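Local coordinates for protein UDP-N-acetylglucosamine 2-epimerase (Listeria monocytogenes, PDB 3OT5) that probably interconverts UDP-N-acetylglucosamine and UDP-N-acetylmannosamine by epimerising the sugar at C2, at residues A[108-113]-A[137-142]; A[31-36]-A[104-109]. All coordinates share one frame; numbering follows the deposited sequence.

Contact 1: residues A[108-113]-A[137-142]; sequences EVIAAE and QQKMLG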
# COMPACT_ATOMS: atom_id res chain seq x y z
N GLU A 108 -23.87 -10.74 -11.32
CA GLU A 108 -25.12 -10.01 -11.52
C GLU A 108 -24.89 -8.53 -11.78
O GLU A 108 -25.51 -7.94 -12.66
CB GLU A 108 -26.03 -10.21 -10.31
CG GLU A 108 -27.43 -9.62 -10.45
CD GLU A 108 -28.31 -9.91 -9.25
OE1 GLU A 108 -27.83 -10.55 -8.29
OE2 GLU A 108 -29.49 -9.50 -9.26
N VAL A 109 -23.98 -7.91 -11.02
CA VAL A 109 -23.71 -6.49 -11.21
C VAL A 109 -23.14 -6.23 -12.59
O VAL A 109 -23.56 -5.28 -13.27
CB VAL A 109 -22.76 -5.94 -10.12
CG1 VAL A 109 -22.34 -4.51 -10.44
CG2 VAL A 109 -23.45 -6.00 -8.77
N ILE A 110 -22.20 -7.07 -13.03
CA ILE A 110 -21.58 -6.92 -14.34
C ILE A 110 -22.58 -7.14 -15.47
O ILE A 110 -22.64 -6.35 -16.41
CB ILE A 110 -20.39 -7.86 -14.50
CG1 ILE A 110 -19.27 -7.45 -13.53
CG2 ILE A 110 -19.88 -7.83 -15.91
CD1 ILE A 110 -18.12 -8.40 -13.49
N ALA A 111 -23.38 -8.20 -15.36
CA ALA A 111 -24.39 -8.52 -16.38
C ALA A 111 -25.32 -7.34 -16.64
O ALA A 111 -25.65 -7.05 -17.78
CB ALA A 111 -25.21 -9.75 -15.96
N ALA A 112 -25.73 -6.67 -15.56
CA ALA A 112 -26.63 -5.53 -15.64
C ALA A 112 -25.93 -4.24 -16.12
O ALA A 112 -26.38 -3.62 -17.09
CB ALA A 112 -27.29 -5.29 -14.29
N GLU A 113 -24.86 -3.85 -15.45
CA GLU A 113 -24.12 -2.62 -15.78
C GLU A 113 -23.43 -2.66 -17.15
O GLU A 113 -23.27 -1.62 -17.80
CB GLU A 113 -23.09 -2.31 -14.69
CG GLU A 113 -23.71 -1.99 -13.32
CD GLU A 113 -24.49 -0.67 -13.31
OE1 GLU A 113 -24.02 0.34 -13.88
OE2 GLU A 113 -25.58 -0.65 -12.69
N GLN A 137 -18.59 -13.21 -17.59
CA GLN A 137 -19.39 -12.22 -18.33
C GLN A 137 -18.70 -11.74 -19.59
O GLN A 137 -19.19 -10.84 -20.27
CB GLN A 137 -19.69 -11.02 -17.44
CG GLN A 137 -20.60 -11.38 -16.33
CD GLN A 137 -21.93 -11.80 -16.84
OE1 GLN A 137 -22.43 -11.26 -17.82
NE2 GLN A 137 -22.54 -12.77 -16.16
N GLN A 138 -17.57 -12.35 -19.91
CA GLN A 138 -16.78 -12.01 -21.08
C GLN A 138 -16.48 -10.51 -21.22
O GLN A 138 -16.62 -9.93 -22.30
CB GLN A 138 -17.40 -12.58 -22.34
CG GLN A 138 -17.45 -14.09 -22.30
CD GLN A 138 -17.93 -14.70 -23.60
OE1 GLN A 138 -18.71 -14.09 -24.34
NE2 GLN A 138 -17.45 -15.91 -23.88
N LYS A 139 -16.08 -9.89 -20.10
CA LYS A 139 -15.69 -8.48 -20.06
C LYS A 139 -14.19 -8.44 -19.90
O LYS A 139 -13.58 -9.35 -19.34
CB LYS A 139 -16.28 -7.74 -18.87
CG LYS A 139 -17.68 -7.16 -18.94
CD LYS A 139 -18.72 -8.09 -19.43
CE LYS A 139 -18.92 -7.97 -20.92
NZ LYS A 139 -19.57 -6.66 -21.23
N MET A 140 -13.59 -7.35 -20.36
CA MET A 140 -12.17 -7.21 -20.23
C MET A 140 -11.86 -7.03 -18.74
O MET A 140 -12.58 -6.34 -18.01
CB MET A 140 -11.68 -6.04 -21.05
CG MET A 140 -10.19 -5.94 -21.06
SD MET A 140 -9.65 -4.65 -22.16
CE MET A 140 -7.87 -4.78 -21.99
N LEU A 141 -10.79 -7.69 -18.30
CA LEU A 141 -10.36 -7.66 -16.91
C LEU A 141 -9.01 -6.99 -16.78
O LEU A 141 -8.03 -7.39 -17.41
CB LEU A 141 -10.27 -9.09 -16.35
CG LEU A 141 -9.88 -9.20 -14.87
CD1 LEU A 141 -10.84 -8.41 -13.99
CD2 LEU A 141 -9.85 -10.67 -14.44
N GLY A 142 -8.96 -5.96 -15.94
CA GLY A 142 -7.73 -5.24 -15.69
C GLY A 142 -7.32 -5.55 -14.27
O GLY A 142 -8.16 -5.53 -13.36
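Gln137, just past the end of helix 125-136, lays the aliphatic part of its side chain against Ile110 of helix 95-113. Its CB comes within 3.5 Å of Ile110 CG2 and its CG within 3.6 Å of the same methyl, the two side chains running past each other in opposite directions. A bend at chi2 (-64°) turns the amide over Ala111, where Gln137 OE1 meets Ala111 CB at 3.7 Å in plain van der Waals contact. Gln137 NE2 is instead turned to Asn107 OD1, one helical turn earlier, its probable hydrogen-bond partner. Gln138, with positive phi (50°), is the C-prime residue of a Schellman motif closing helix 125-136. The reversal starts the chain back toward the sheet, in the beta-alpha-beta unit that links strands 117-121 and 140-144 of a Rossmann-like domain. Lys139 CD meets Ile110 CG2, the methyl already touched by Gln137, at 3.7 Å, while bends at chi2, chi3 and chi4 carry the ammonium to Asn114 OD1 and, weakly, to Pro115 O. From Met140 the chain is strand: Met140 and Gly142 bond through their backbones to strand 117-121, and Leu141 makes backbone bonds with Asp171 and Ile172.

Contact 2: residues A[31-36]-A[104-109]; sequences MSIFGT and NGINEV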
# COMPACT_ATOMS: atom_id res chain seq x y z
N MET A 31 -15.54 -0.34 -14.42
CA MET A 31 -16.10 -0.74 -13.15
C MET A 31 -14.94 -1.09 -12.25
O MET A 31 -14.23 -2.03 -12.52
CB MET A 31 -17.01 -1.95 -13.33
CG MET A 31 -17.58 -2.46 -12.05
SD MET A 31 -18.70 -3.84 -12.27
CE MET A 31 -20.00 -3.06 -13.23
N SER A 32 -14.77 -0.32 -11.18
CA SER A 32 -13.69 -0.55 -10.23
C SER A 32 -14.26 -1.21 -9.00
O SER A 32 -15.20 -0.69 -8.38
CB SER A 32 -13.01 0.77 -9.86
OG SER A 32 -12.43 1.33 -11.02
N ILE A 33 -13.71 -2.36 -8.67
CA ILE A 33 -14.19 -3.11 -7.54
C ILE A 33 -13.21 -3.10 -6.39
O ILE A 33 -12.02 -3.38 -6.57
CB ILE A 33 -14.40 -4.59 -7.92
CG1 ILE A 33 -15.31 -4.71 -9.13
CG2 ILE A 33 -14.97 -5.37 -6.74
CD1 ILE A 33 -15.52 -6.12 -9.58
N PHE A 34 -13.68 -2.72 -5.21
CA PHE A 34 -12.84 -2.80 -4.02
C PHE A 34 -13.65 -3.28 -2.82
O PHE A 34 -14.82 -2.93 -2.64
CB PHE A 34 -11.97 -1.55 -3.77
CG PHE A 34 -12.65 -0.23 -4.01
CD1 PHE A 34 -13.30 0.42 -2.99
CD2 PHE A 34 -12.55 0.38 -5.24
CE1 PHE A 34 -13.87 1.65 -3.21
CE2 PHE A 34 -13.12 1.60 -5.47
CZ PHE A 34 -13.78 2.24 -4.45
N GLY A 35 -13.01 -4.13 -2.02
CA GLY A 35 -13.65 -4.74 -0.87
C GLY A 35 -13.02 -4.57 0.49
O GLY A 35 -13.53 -5.13 1.44
N THR A 36 -11.91 -3.84 0.59
CA THR A 36 -11.27 -3.60 1.88
C THR A 36 -10.80 -2.16 1.93
O THR A 36 -10.74 -1.49 0.90
CB THR A 36 -10.08 -4.55 2.16
OG1 THR A 36 -9.04 -4.33 1.20
CG2 THR A 36 -10.51 -6.01 2.13
N ASN A 104 -21.10 -14.51 -7.43
CA ASN A 104 -22.49 -14.44 -7.87
C ASN A 104 -23.00 -13.01 -7.83
O ASN A 104 -23.77 -12.59 -8.70
CB ASN A 104 -23.37 -15.36 -7.03
CG ASN A 104 -23.09 -16.82 -7.29
OD1 ASN A 104 -23.01 -17.24 -8.44
ND2 ASN A 104 -22.99 -17.61 -6.23
N GLY A 105 -22.56 -12.26 -6.82
CA GLY A 105 -22.94 -10.86 -6.67
C GLY A 105 -22.39 -10.05 -7.83
O GLY A 105 -23.14 -9.37 -8.51
N ILE A 106 -21.09 -10.14 -8.05
CA ILE A 106 -20.44 -9.42 -9.13
C ILE A 106 -20.93 -9.89 -10.51
O ILE A 106 -21.09 -9.09 -11.41
CB ILE A 106 -18.92 -9.51 -9.04
CG1 ILE A 106 -18.44 -8.84 -7.75
CG2 ILE A 106 -18.28 -8.83 -10.24
CD1 ILE A 106 -18.88 -7.37 -7.63
N ASN A 107 -21.18 -11.18 -10.66
CA ASN A 107 -21.72 -11.68 -11.92
C ASN A 107 -22.97 -10.87 -12.29
O ASN A 107 -23.10 -10.36 -13.40
CB ASN A 107 -22.12 -13.14 -11.79
CG ASN A 107 -22.58 -13.73 -13.10
OD1 ASN A 107 -21.79 -13.91 -14.02
ND2 ASN A 107 -23.86 -14.10 -13.17
N GLU A 108 -23.87 -10.74 -11.32
CA GLU A 108 -25.12 -10.01 -11.52
C GLU A 108 -24.89 -8.53 -11.78
O GLU A 108 -25.51 -7.94 -12.66
CB GLU A 108 -26.03 -10.21 -10.31
CG GLU A 108 -27.43 -9.62 -10.45
CD GLU A 108 -28.31 -9.91 -9.25
OE1 GLU A 108 -27.83 -10.55 -8.29
OE2 GLU A 108 -29.49 -9.50 -9.26
N VAL A 109 -23.98 -7.91 -11.02
CA VAL A 109 -23.71 -6.49 -11.21
C VAL A 109 -23.14 -6.23 -12.59
O VAL A 109 -23.56 -5.28 -13.27
CB VAL A 109 -22.76 -5.94 -10.12
CG1 VAL A 109 -22.34 -4.51 -10.44
CG2 VAL A 109 -23.45 -6.00 -8.77
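Val109 N donates to Gly105 O at 3.0 Å within helix 95-113, a backbone bond that ties one N-H and one C=O of the turn to each other while Val109 and Ile106 turn their side chains toward strand 28-34. Met31 extends from the strand with CG anti to its backbone nitrogen (chi1 178°) and chi2 also extended, then bends at chi3 (-64°). Met31 CE thereby reaches Val109 CG1 at 3.9 Å, with Met31 SD 4.1 Å from the same methyl; the two side chains approach at a slant. Two residues on, Ile33 meets Ile106 end to end: its CD1 lies 3.9 Å from Ile106 CG2 and 4.1 Å from Ile106 CD1, touching both branches. Backbone bonds from Met31 and Ile33 to strand 117-121, and from Ser32 to strand 57-63, hold the strand in the sheet. Val62 adds to the buried layer, touching Met31, Ile106 and Val109, and Ala130 of helix 125-136 touches both isoleucines. Residues spaced i and i+2 on a strand, matched by i and i+3 on a helix, make up the apolar helix-on-sheet packing of a Rossmann-like alpha/beta domain.

How the contacts relate
Contacts 1 and 2 lie on adjoining parts of helix 95-113, share Glu108 and Val109, and have centres about 9 Å apart. Met31 of contact 2 also touches Ile110 and Glu113 of contact 1: Met31 SD is 3.9 Å from Ile110 CG1 and Met31 CE 3.5 Å from Glu113 CB. A probable hydrogen bond from Gln137 to Asn107 makes a second join. Contact 2 packs the buried face of the helix on the sheet, whereas contact 1 joins its flank to the end of helix 125-136, near the surface. Both belong to the seven-stranded domain, their centres about 26 Å (contact 1) and 21 Å (contact 2) from the chain centre. In relatives the active site lies in the cleft between the two domains, so both contacts are probably structural packing.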